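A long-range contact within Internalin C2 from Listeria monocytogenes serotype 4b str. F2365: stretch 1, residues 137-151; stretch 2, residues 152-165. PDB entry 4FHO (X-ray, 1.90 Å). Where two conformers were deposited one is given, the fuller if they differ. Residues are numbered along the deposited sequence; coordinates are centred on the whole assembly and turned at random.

Stretch 1 (137-151) LQVLYLDLNQITNIS
Stretch 2, residues 152-165: PLAGLTNLQYLSIG

How do the backbones lie together? Strands 139-141 and 161-163 run parallel, 4° apart, pairing Val139 with Tyr161, Leu140 with Leu162 and Tyr141 with Ser163. Tyr161 N to Gln138 O (3.1 Å), Leu140 N to Tyr161 O (3.0 Å), Ser163 N to Leu140 O (3.0 Å) and Leu142 N to Ser163 O (2.7 Å) form the ladder; Leu144 N to Gly165 O (3.0 Å) extends it.

What brings the chain back? Leu153 N bonds Ile150 O (2.9 Å) as the chain passes through a short 3-10 segment that already includes Ser151 and carries on through Pro152 and Leu153; type I turns Leu153-Leu156 and Leu156-Leu159 follow.

Which bumps fill the leucine-rich face? Leu140 (t, p) packs against three leucines of stretch 2: its CD2 lies 3.8 Å from Leu153 CD2 and 4.0 Å from Leu162 CD1, while its CB meets Leu159 CD2 at 3.8 Å. Nearby, Ile150 (m, t) sets CG2 3.3 Å from Leu153 CD1 and CD1 3.6 Å from Ile164 CD1.

What occupies the other face? Tyr141 (m) and Tyr161 (t) meet obliquely, planes at 52°, with Tyr141 CE2 3.4 Å from Tyr161 CE1. Beyond them, the Asp143 carboxylate (chi1 m) brings both OD1 and OD2 to 2.7 Å from Ser163 OG, and accepts a weak bond from Gly165 N to OD1 (2.8 Å). Gly165 leaves space there: an ideal CB would crowd OD1.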

# COMPACT_ATOMS: atom_id res chain seq x y z
N LEU A 137 -8.93 4.29 1.94
CA LEU A 137 -8.27 3.19 1.21
C LEU A 137 -9.32 2.42 0.37
O LEU A 137 -10.40 2.05 0.88
CB LEU A 137 -7.52 2.27 2.18
CG LEU A 137 -6.30 1.39 1.91
CD1 LEU A 137 -5.23 2.04 1.05
CD2 LEU A 137 -5.74 1.00 3.28
N GLN A 138 -9.04 2.29 -0.92
CA GLN A 138 -9.88 1.60 -1.90
C GLN A 138 -9.26 0.28 -2.39
O GLN A 138 -9.98 -0.68 -2.60
CB GLN A 138 -10.14 2.51 -3.12
CG GLN A 138 -11.00 3.72 -2.81
CD GLN A 138 -11.28 4.61 -4.02
OE1 GLN A 138 -10.65 4.50 -5.06
NE2 GLN A 138 -12.25 5.49 -3.87
N VAL A 139 -7.93 0.28 -2.57
CA VAL A 139 -7.15 -0.85 -3.08
C VAL A 139 -6.02 -1.14 -2.07
O VAL A 139 -5.18 -0.26 -1.78
CB VAL A 139 -6.62 -0.54 -4.49
CG1 VAL A 139 -5.80 -1.70 -5.07
CG2 VAL A 139 -7.78 -0.21 -5.43
N LEU A 140 -6.01 -2.35 -1.53
CA LEU A 140 -5.01 -2.76 -0.56
C LEU A 140 -4.42 -4.11 -0.94
O LEU A 140 -5.16 -5.08 -1.06
CB LEU A 140 -5.62 -2.80 0.84
CG LEU A 140 -4.67 -3.14 1.99
CD1 LEU A 140 -3.42 -2.24 2.04
CD2 LEU A 140 -5.42 -3.10 3.33
N TYR A 141 -3.10 -4.15 -1.13
CA TYR A 141 -2.37 -5.42 -1.31
C TYR A 141 -1.55 -5.73 -0.07
O TYR A 141 -0.62 -4.99 0.27
CB TYR A 141 -1.43 -5.37 -2.52
CG TYR A 141 -2.02 -4.92 -3.84
CD1 TYR A 141 -2.11 -3.56 -4.16
CD2 TYR A 141 -2.44 -5.85 -4.81
CE1 TYR A 141 -2.64 -3.14 -5.40
CE2 TYR A 141 -2.97 -5.44 -6.04
CZ TYR A 141 -3.06 -4.08 -6.33
OH TYR A 141 -3.56 -3.66 -7.53
N LEU A 142 -1.84 -6.86 0.57
CA LEU A 142 -1.12 -7.34 1.75
C LEU A 142 -0.48 -8.72 1.55
O LEU A 142 -0.09 -9.36 2.52
CB LEU A 142 -2.09 -7.36 2.93
CG LEU A 142 -2.57 -5.99 3.43
CD1 LEU A 142 -3.58 -6.15 4.57
CD2 LEU A 142 -1.44 -5.08 3.88
N ASP A 143 -0.30 -9.14 0.29
CA ASP A 143 0.13 -10.51 -0.05
C ASP A 143 1.56 -10.79 0.34
O ASP A 143 2.36 -9.88 0.34
CB ASP A 143 0.03 -10.75 -1.56
CG ASP A 143 -1.34 -10.46 -2.10
OD1 ASP A 143 -2.21 -11.34 -2.03
OD2 ASP A 143 -1.55 -9.31 -2.50
N LEU A 144 1.86 -12.05 0.65
CA LEU A 144 3.24 -12.53 0.84
C LEU A 144 3.92 -11.88 2.08
O LEU A 144 5.06 -11.44 2.03
CB LEU A 144 4.07 -12.37 -0.45
CG LEU A 144 3.53 -13.11 -1.69
CD1 LEU A 144 3.98 -12.47 -3.01
CD2 LEU A 144 4.00 -14.53 -1.59
N ASN A 145 3.17 -11.80 3.16
CA ASN A 145 3.63 -11.34 4.46
C ASN A 145 3.37 -12.46 5.48
O ASN A 145 3.24 -13.63 5.10
CB ASN A 145 2.94 -9.99 4.74
CG ASN A 145 3.49 -8.87 3.88
OD1 ASN A 145 4.67 -8.60 3.92
ND2 ASN A 145 2.65 -8.25 3.07
N GLN A 146 3.33 -12.14 6.77
CA GLN A 146 2.99 -13.12 7.81
C GLN A 146 1.92 -12.53 8.72
O GLN A 146 2.03 -12.57 9.94
CB GLN A 146 4.25 -13.54 8.58
CG GLN A 146 5.30 -14.18 7.67
CD GLN A 146 6.57 -14.60 8.38
OE1 GLN A 146 6.59 -14.83 9.59
NE2 GLN A 146 7.65 -14.70 7.61
N ILE A 147 0.86 -12.01 8.09
CA ILE A 147 -0.24 -11.35 8.77
C ILE A 147 -1.23 -12.42 9.22
O ILE A 147 -1.58 -13.33 8.46
CB ILE A 147 -0.95 -10.33 7.85
CG1 ILE A 147 0.01 -9.18 7.47
CG2 ILE A 147 -2.22 -9.77 8.52
CD1 ILE A 147 -0.38 -8.44 6.21
N THR A 148 -1.69 -12.29 10.46
CA THR A 148 -2.69 -13.16 11.06
C THR A 148 -4.02 -12.42 11.24
O THR A 148 -5.04 -12.89 10.78
CB THR A 148 -2.18 -13.73 12.41
OG1 THR A 148 -1.78 -12.66 13.28
CG2 THR A 148 -0.98 -14.61 12.19
N ASN A 149 -3.98 -11.25 11.86
CA ASN A 149 -5.18 -10.53 12.30
C ASN A 149 -5.61 -9.45 11.29
O ASN A 149 -4.81 -8.59 10.96
CB ASN A 149 -4.90 -9.90 13.68
CG ASN A 149 -6.15 -9.39 14.38
OD1 ASN A 149 -7.28 -9.63 13.96
ND2 ASN A 149 -5.94 -8.70 15.49
N ILE A 150 -6.87 -9.52 10.82
CA ILE A 150 -7.46 -8.54 9.89
C ILE A 150 -8.35 -7.51 10.64
O ILE A 150 -8.91 -6.60 10.03
CB ILE A 150 -8.30 -9.25 8.80
CG1 ILE A 150 -7.46 -10.24 8.00
CG2 ILE A 150 -8.86 -8.28 7.76
CD1 ILE A 150 -8.26 -10.85 6.86
N SER A 151 -8.44 -7.62 11.98
CA SER A 151 -9.28 -6.68 12.78
C SER A 151 -9.11 -5.19 12.43
O SER A 151 -10.12 -4.49 12.29
CB SER A 151 -9.09 -6.89 14.29
OG SER A 151 -9.61 -8.15 14.65
N PRO A 152 -7.87 -4.71 12.22
CA PRO A 152 -7.66 -3.30 11.85
C PRO A 152 -8.27 -2.82 10.53
O PRO A 152 -8.40 -1.62 10.37
CB PRO A 152 -6.13 -3.18 11.80
CG PRO A 152 -5.67 -4.21 12.77
CD PRO A 152 -6.56 -5.36 12.45
N LEU A 153 -8.62 -3.74 9.62
CA LEU A 153 -9.31 -3.38 8.37
C LEU A 153 -10.82 -3.13 8.47
O LEU A 153 -11.40 -2.61 7.51
CB LEU A 153 -9.07 -4.45 7.29
CG LEU A 153 -7.66 -4.93 7.00
CD1 LEU A 153 -7.67 -5.86 5.79
CD2 LEU A 153 -6.71 -3.76 6.79
N ALA A 154 -11.45 -3.49 9.59
CA ALA A 154 -12.91 -3.47 9.74
C ALA A 154 -13.59 -2.14 9.43
O ALA A 154 -14.69 -2.12 8.87
CB ALA A 154 -13.33 -3.97 11.12
N GLY A 155 -12.93 -1.04 9.78
CA GLY A 155 -13.40 0.30 9.47
C GLY A 155 -13.06 0.84 8.09
O GLY A 155 -13.47 1.96 7.78
N LEU A 156 -12.34 0.07 7.26
CA LEU A 156 -11.95 0.52 5.92
C LEU A 156 -13.08 0.24 4.92
O LEU A 156 -12.97 -0.60 4.01
CB LEU A 156 -10.63 -0.13 5.50
CG LEU A 156 -9.44 0.08 6.45
CD1 LEU A 156 -8.17 -0.49 5.86
CD2 LEU A 156 -9.24 1.54 6.83
N THR A 157 -14.15 1.00 5.10
CA THR A 157 -15.43 0.79 4.40
C THR A 157 -15.43 1.24 2.94
O THR A 157 -16.38 0.94 2.22
CB THR A 157 -16.59 1.51 5.13
OG1 THR A 157 -16.28 2.90 5.23
CG2 THR A 157 -16.79 0.93 6.53
N ASN A 158 -14.40 1.96 2.49
CA ASN A 158 -14.21 2.26 1.04
C ASN A 158 -13.46 1.19 0.22
O ASN A 158 -13.27 1.38 -0.99
CB ASN A 158 -13.58 3.65 0.87
CG ASN A 158 -14.50 4.77 1.35
OD1 ASN A 158 -15.65 4.86 0.92
ND2 ASN A 158 -14.00 5.62 2.24
N LEU A 159 -13.06 0.08 0.85
CA LEU A 159 -12.25 -0.95 0.16
C LEU A 159 -13.07 -1.64 -0.95
O LEU A 159 -14.16 -2.15 -0.68
CB LEU A 159 -11.67 -1.99 1.14
CG LEU A 159 -10.40 -1.62 1.92
CD1 LEU A 159 -10.08 -2.66 2.99
CD2 LEU A 159 -9.20 -1.44 1.01
N GLN A 160 -12.55 -1.59 -2.18
CA GLN A 160 -13.08 -2.31 -3.35
C GLN A 160 -12.27 -3.56 -3.69
O GLN A 160 -12.82 -4.54 -4.19
CB GLN A 160 -13.07 -1.39 -4.58
CG GLN A 160 -13.95 -0.15 -4.43
CD GLN A 160 -13.90 0.76 -5.65
OE1 GLN A 160 -13.82 0.30 -6.79
NE2 GLN A 160 -13.96 2.07 -5.41
N TYR A 161 -10.95 -3.51 -3.45
CA TYR A 161 -10.01 -4.59 -3.81
C TYR A 161 -9.13 -4.87 -2.61
O TYR A 161 -8.42 -3.98 -2.15
CB TYR A 161 -9.16 -4.15 -5.00
CG TYR A 161 -8.25 -5.20 -5.59
CD1 TYR A 161 -7.04 -5.53 -4.98
CD2 TYR A 161 -8.57 -5.85 -6.79
CE1 TYR A 161 -6.20 -6.49 -5.51
CE2 TYR A 161 -7.71 -6.81 -7.34
CZ TYR A 161 -6.53 -7.13 -6.69
OH TYR A 161 -5.65 -8.06 -7.18
N LEU A 162 -9.19 -6.11 -2.11
CA LEU A 162 -8.36 -6.56 -0.99
C LEU A 162 -7.64 -7.84 -1.38
O LEU A 162 -8.29 -8.83 -1.70
CB LEU A 162 -9.18 -6.79 0.28
CG LEU A 162 -8.47 -7.31 1.55
CD1 LEU A 162 -7.30 -6.40 1.97
CD2 LEU A 162 -9.43 -7.48 2.72
N SER A 163 -6.31 -7.82 -1.31
CA SER A 163 -5.50 -8.97 -1.61
C SER A 163 -4.69 -9.33 -0.36
O SER A 163 -3.86 -8.54 0.08
CB SER A 163 -4.60 -8.64 -2.80
OG SER A 163 -4.03 -9.78 -3.33
N ILE A 164 -4.93 -10.52 0.18
CA ILE A 164 -4.31 -11.02 1.41
C ILE A 164 -3.73 -12.44 1.27
O ILE A 164 -3.50 -13.12 2.26
CB ILE A 164 -5.30 -10.97 2.60
CG1 ILE A 164 -6.59 -11.76 2.30
CG2 ILE A 164 -5.62 -9.53 2.98
CD1 ILE A 164 -7.42 -12.05 3.53
N GLY A 165 -3.42 -12.85 0.03
CA GLY A 165 -2.88 -14.18 -0.24
C GLY A 165 -1.51 -14.42 0.36
O GLY A 165 -0.79 -13.47 0.61
O HOH W 1 -11.46 2.49 3.40